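PDB 1ZU4: ftsY from Mycoplasma mycoides, which is a signal recognition particle receptor of the SRP54 type, pairing a helical bundle domain with a P-loop NTPase-fold domain. Local coordinates for residues S26-F37 against V61-F71. Numbering follows the deposited sequence.
Sequences SKKYKQADDEFF and VRKKTKRDTSF
Arg-62 reaches from the end of helix 51-64 across Phe-37 to Asp-34. CB starts over one face of the Phe-37 ring, a CH-pi contact 3.9 Å from the ring centroid. Bends at chi2 and chi3 then fold the chain back along that face: NE passes near CG and CD1 of Phe-37, and the guanidinium lies flat on the ring, planes 25° apart, with CZ close to CD1. At the tip the two nitrogens part. NH1 of Arg-62 makes a salt bridge with OD1 of Asp-34 at 2.6 Å, in the guanidinium plane though bent at the hydrogen, while NH2 lies near CB of Phe-37 and donates to a water that also bonds Asp-34 O. Phe-36 covers the opposite face of the Phe-37 ring; at the edge of the Phe-37 ring, CE2 meets CG1 of Val-61 at 3.6 Å, with Thr-65 OG1 also near the ring plane. That hydroxyl donates to Val-61 O and accepts from a second water, which bridges to Ala-32 O. Where the loops pass closest, Ala-32 N donates to Arg-67 O at 2.9 Å, and the Ala-32 methyl abuts Lys-66 O. Farther along, with CG of Tyr-29 anti to its own backbone nitrogen (chi1 179°), the ring swings over to Phe-71 and takes its CD1 over one face, 3.5 Å from Tyr-29 CG; the two rings are inclined at 51°. Ser-26 CA and CB cover a face of Phe-71, whose CE1 approaches CE1 of Phe-36 at 4.1 Å. The contact joins two interhelix turns at one end of the helical bundle, the first linking helices 12-27 and 34-46, the second helices 51-64 and 71-87, with Tyr-29 resting on Ile-74 and Thr-65 on Ala-77 of helix 71-87.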
loop_
_atom_site.group_PDB
_atom_site.type_symbol
_atom_site.label_atom_id
_atom_site.label_comp_id
_atom_site.label_asym_id
_atom_site.label_seq_id
_atom_site.Cartn_x
_atom_site.Cartn_y
_atom_site.Cartn_z
ATOM N N SER A 26 -23.426 5.703 -20.251
ATOM C CA SER A 26 -23.627 6.854 -21.162
ATOM C C SER A 26 -24.690 6.672 -22.266
ATOM O O SER A 26 -25.297 7.657 -22.706
ATOM C CB SER A 26 -22.304 7.248 -21.824
ATOM O OG SER A 26 -21.958 6.291 -22.812
ATOM N N LYS A 27 -24.888 5.435 -22.726
ATOM C CA LYS A 27 -25.686 5.169 -23.935
ATOM C C LYS A 27 -27.183 5.334 -23.700
ATOM O O LYS A 27 -27.897 5.846 -24.572
ATOM C CB LYS A 27 -25.358 3.789 -24.538
ATOM C CG LYS A 27 -23.919 3.691 -25.089
ATOM C CD LYS A 27 -23.674 2.339 -25.802
ATOM C CE LYS A 27 -22.283 2.327 -26.449
ATOM N NZ LYS A 27 -22.249 1.474 -27.726
ATOM N N LYS A 28 -27.652 4.930 -22.526
ATOM C CA LYS A 28 -29.035 5.207 -22.140
ATOM C C LYS A 28 -29.155 6.461 -21.238
ATOM O O LYS A 28 -30.191 6.671 -20.576
ATOM C CB LYS A 28 -29.682 3.963 -21.510
ATOM C CG LYS A 28 -30.123 2.897 -22.554
ATOM C CD LYS A 28 -29.874 1.439 -22.075
ATOM C CE LYS A 28 -30.956 0.899 -21.106
ATOM N NZ LYS A 28 -32.293 0.660 -21.753
ATOM N N TYR A 29 -28.123 7.311 -21.235
ATOM C CA TYR A 29 -28.155 8.525 -20.405
ATOM C C TYR A 29 -28.989 9.626 -21.042
ATOM O O TYR A 29 -28.742 10.056 -22.181
ATOM C CB TYR A 29 -26.763 9.052 -20.051
ATOM C CG TYR A 29 -26.774 10.333 -19.199
ATOM C CD1 TYR A 29 -26.979 10.288 -17.822
ATOM C CD2 TYR A 29 -26.600 11.593 -19.790
ATOM C CE1 TYR A 29 -26.999 11.460 -17.054
ATOM C CE2 TYR A 29 -26.608 12.764 -19.039
ATOM C CZ TYR A 29 -26.807 12.691 -17.671
ATOM O OH TYR A 29 -26.806 13.861 -16.934
ATOM N N LYS A 30 -29.959 10.093 -20.256
ATOM C CA LYS A 30 -30.881 11.148 -20.637
ATOM C C LYS A 30 -30.695 12.300 -19.658
ATOM O O LYS A 30 -30.073 13.297 -20.018
ATOM C CB LYS A 30 -32.309 10.608 -20.622
ATOM C CG LYS A 30 -32.542 9.595 -21.740
ATOM C CD LYS A 30 -33.840 8.846 -21.571
ATOM C CE LYS A 30 -33.840 7.612 -22.449
ATOM N NZ LYS A 30 -33.252 6.440 -21.717
ATOM N N GLN A 31 -31.159 12.129 -18.411
ATOM C CA GLN A 31 -31.008 13.154 -17.332
ATOM C C GLN A 31 -30.386 12.570 -16.056
ATOM O O GLN A 31 -30.527 11.396 -15.819
ATOM C CB GLN A 31 -32.377 13.781 -17.006
ATOM C CG GLN A 31 -32.766 14.831 -18.024
ATOM C CD GLN A 31 -33.921 15.715 -17.619
ATOM O OE1 GLN A 31 -34.790 15.324 -16.835
ATOM N NE2 GLN A 31 -33.960 16.920 -18.195
ATOM N N ALA A 32 -29.699 13.404 -15.257
ATOM C CA ALA A 32 -29.125 13.021 -13.958
ATOM C C ALA A 32 -30.221 12.987 -12.890
ATOM O O ALA A 32 -30.231 13.782 -11.972
ATOM C CB ALA A 32 -28.012 14.016 -13.544
ATOM N N ASP A 33 -31.155 12.066 -13.044
ATOM C CA ASP A 33 -32.310 11.961 -12.169
ATOM C C ASP A 33 -32.125 10.779 -11.196
ATOM O O ASP A 33 -31.131 10.061 -11.273
ATOM C CB ASP A 33 -33.590 11.812 -13.018
ATOM C CG ASP A 33 -33.542 10.607 -13.992
ATOM O OD1 ASP A 33 -32.752 9.645 -13.818
ATOM O OD2 ASP A 33 -34.348 10.604 -14.942
ATOM N N ASP A 34 -33.083 10.559 -10.303
ATOM C CA ASP A 34 -32.983 9.430 -9.367
ATOM C C ASP A 34 -32.707 8.087 -10.040
ATOM O O ASP A 34 -31.818 7.350 -9.610
ATOM C CB ASP A 34 -34.205 9.367 -8.444
ATOM C CG ASP A 34 -34.295 10.586 -7.522
ATOM O OD1 ASP A 34 -33.252 11.242 -7.257
ATOM O OD2 ASP A 34 -35.414 10.915 -7.067
ATOM N N GLU A 35 -33.434 7.761 -11.108
ATOM C CA GLU A 35 -33.164 6.509 -11.809
ATOM C C GLU A 35 -31.699 6.438 -12.300
ATOM O O GLU A 35 -31.093 5.371 -12.265
ATOM C CB GLU A 35 -34.125 6.311 -12.977
ATOM C CG GLU A 35 -34.365 4.869 -13.284
ATOM C CD GLU A 35 -35.409 4.687 -14.360
ATOM O OE1 GLU A 35 -36.556 5.152 -14.164
ATOM O OE2 GLU A 35 -35.074 4.077 -15.403
ATOM N N PHE A 36 -31.148 7.575 -12.750
ATOM C CA PHE A 36 -29.733 7.611 -13.155
ATOM C C PHE A 36 -28.805 7.285 -11.978
ATOM O O PHE A 36 -27.824 6.541 -12.152
ATOM C CB PHE A 36 -29.333 8.951 -13.787
ATOM C CG PHE A 36 -27.856 9.164 -13.820
ATOM C CD1 PHE A 36 -27.065 8.462 -14.738
ATOM C CD2 PHE A 36 -27.231 9.997 -12.872
ATOM C CE1 PHE A 36 -25.668 8.632 -14.760
ATOM C CE2 PHE A 36 -25.845 10.174 -12.883
ATOM C CZ PHE A 36 -25.059 9.472 -13.818
ATOM N N PHE A 37 -29.080 7.885 -10.809
ATOM C CA PHE A 37 -28.267 7.583 -9.640
ATOM C C PHE A 37 -28.330 6.113 -9.212
ATOM O O PHE A 37 -27.352 5.576 -8.767
ATOM C CB PHE A 37 -28.443 8.607 -8.512
ATOM C CG PHE A 37 -27.794 9.928 -8.822
ATOM C CD1 PHE A 37 -28.548 10.993 -9.319
ATOM C CD2 PHE A 37 -26.416 10.085 -8.709
ATOM C CE1 PHE A 37 -27.951 12.193 -9.654
ATOM C CE2 PHE A 37 -25.810 11.305 -9.028
ATOM C CZ PHE A 37 -26.571 12.349 -9.508
ATOM N N VAL A 61 -21.508 13.144 -6.142
ATOM C CA VAL A 61 -21.873 13.380 -7.550
ATOM C C VAL A 61 -23.273 14.059 -7.606
ATOM O O VAL A 61 -23.474 15.042 -8.301
ATOM C CB VAL A 61 -21.923 12.085 -8.368
ATOM C CG1 VAL A 61 -22.497 12.373 -9.778
ATOM C CG2 VAL A 61 -20.516 11.446 -8.510
ATOM N N ARG A 62 -24.203 13.578 -6.794
ATOM C CA ARG A 62 -25.547 14.152 -6.764
ATOM C C ARG A 62 -25.504 15.610 -6.300
ATOM O O ARG A 62 -26.224 16.456 -6.807
ATOM C CB ARG A 62 -26.474 13.248 -5.927
ATOM C CG ARG A 62 -27.742 13.963 -5.556
ATOM C CD ARG A 62 -28.971 13.108 -5.473
ATOM N NE ARG A 62 -28.883 11.658 -5.255
ATOM C CZ ARG A 62 -29.858 10.859 -5.699
ATOM N NH1 ARG A 62 -30.848 11.407 -6.381
ATOM N NH2 ARG A 62 -29.855 9.539 -5.499
ATOM N N LYS A 63 -24.604 15.922 -5.375
ATOM C CA LYS A 63 -24.463 17.282 -4.887
ATOM C C LYS A 63 -23.890 18.256 -5.916
ATOM O O LYS A 63 -24.302 19.415 -5.982
ATOM C CB LYS A 63 -23.583 17.289 -3.647
ATOM C CG LYS A 63 -23.716 18.589 -2.880
ATOM C CD LYS A 63 -23.759 18.304 -1.389
ATOM C CE LYS A 63 -22.349 18.240 -0.855
ATOM N NZ LYS A 63 -21.729 19.597 -1.005
ATOM N N LYS A 64 -22.929 17.770 -6.697
ATOM C CA LYS A 64 -22.199 18.557 -7.709
ATOM C C LYS A 64 -22.995 18.783 -8.997
ATOM O O LYS A 64 -22.604 19.564 -9.880
ATOM C CB LYS A 64 -20.900 17.810 -8.039
ATOM C CG LYS A 64 -19.885 17.875 -6.927
ATOM C CD LYS A 64 -18.798 16.821 -7.004
ATOM C CE LYS A 64 -18.169 16.643 -5.615
ATOM N NZ LYS A 64 -17.275 17.801 -5.239
ATOM N N THR A 65 -24.108 18.093 -9.164
ATOM C CA THR A 65 -24.657 18.055 -10.522
ATOM C C THR A 65 -26.137 18.428 -10.549
ATOM O O THR A 65 -26.767 18.433 -9.531
ATOM C CB THR A 65 -24.521 16.647 -11.146
ATOM O OG1 THR A 65 -25.105 15.692 -10.284
ATOM C CG2 THR A 65 -23.044 16.224 -11.359
ATOM N N LYS A 66 -26.684 18.659 -11.745
ATOM C CA LYS A 66 -28.098 18.906 -11.910
ATOM C C LYS A 66 -28.647 17.863 -12.882
ATOM O O LYS A 66 -27.877 17.191 -13.569
ATOM C CB LYS A 66 -28.350 20.325 -12.435
ATOM C CG LYS A 66 -27.876 21.418 -11.537
ATOM C CD LYS A 66 -28.467 21.302 -10.136
ATOM C CE LYS A 66 -28.191 22.565 -9.345
ATOM N NZ LYS A 66 -28.981 22.614 -8.106
ATOM N N ARG A 67 -29.964 17.722 -12.942
ATOM C CA ARG A 67 -30.595 16.772 -13.882
ATOM C C ARG A 67 -30.199 17.039 -15.347
ATOM O O ARG A 67 -30.150 16.111 -16.142
ATOM C CB ARG A 67 -32.122 16.831 -13.756
ATOM C CG ARG A 67 -32.655 18.178 -14.220
ATOM C CD ARG A 67 -34.173 18.350 -14.153
ATOM N NE ARG A 67 -34.494 19.783 -14.170
ATOM C CZ ARG A 67 -34.289 20.604 -15.209
ATOM N NH1 ARG A 67 -33.779 20.155 -16.364
ATOM N NH2 ARG A 67 -34.609 21.888 -15.097
ATOM N N ASP A 68 -29.957 18.315 -15.682
ATOM C CA ASP A 68 -29.552 18.761 -17.027
ATOM C C ASP A 68 -28.051 18.742 -17.304
ATOM O O ASP A 68 -27.608 19.136 -18.395
ATOM C CB ASP A 68 -30.023 20.197 -17.246
ATOM C CG ASP A 68 -29.506 21.168 -16.156
ATOM O OD1 ASP A 68 -30.207 21.344 -15.116
ATOM O OD2 ASP A 68 -28.410 21.776 -16.353
ATOM N N THR A 69 -27.249 18.320 -16.329
ATOM C CA THR A 69 -25.810 18.215 -16.536
ATOM C C THR A 69 -25.543 17.285 -17.773
ATOM O O THR A 69 -26.214 16.258 -17.969
ATOM C CB THR A 69 -25.068 17.819 -15.192
ATOM O OG1 THR A 69 -25.247 18.876 -14.215
ATOM C CG2 THR A 69 -23.586 17.629 -15.381
ATOM N N SER A 70 -24.622 17.708 -18.638
ATOM C CA SER A 70 -24.193 16.898 -19.775
ATOM C C SER A 70 -23.503 15.687 -19.203
ATOM O O SER A 70 -22.938 15.786 -18.124
ATOM C CB SER A 70 -23.176 17.668 -20.601
ATOM O OG SER A 70 -22.073 18.043 -19.786
ATOM N N PHE A 71 -23.496 14.563 -19.921
ATOM C CA PHE A 71 -22.780 13.385 -19.416
ATOM C C PHE A 71 -21.279 13.601 -19.201
ATOM O O PHE A 71 -20.655 12.927 -18.388
ATOM C CB PHE A 71 -23.049 12.139 -20.258
ATOM C CG PHE A 71 -22.643 10.867 -19.573
ATOM C CD1 PHE A 71 -23.353 10.393 -18.459
ATOM C CD2 PHE A 71 -21.543 10.154 -20.010
ATOM C CE1 PHE A 71 -22.981 9.227 -17.826
ATOM C CE2 PHE A 71 -21.173 9.007 -19.343
ATOM C CZ PHE A 71 -21.898 8.543 -18.277
HETATM O O HOH W 1 -28.246 15.706 -10.558
HETATM O O HOH W 2 -31.786 7.573 -6.806
#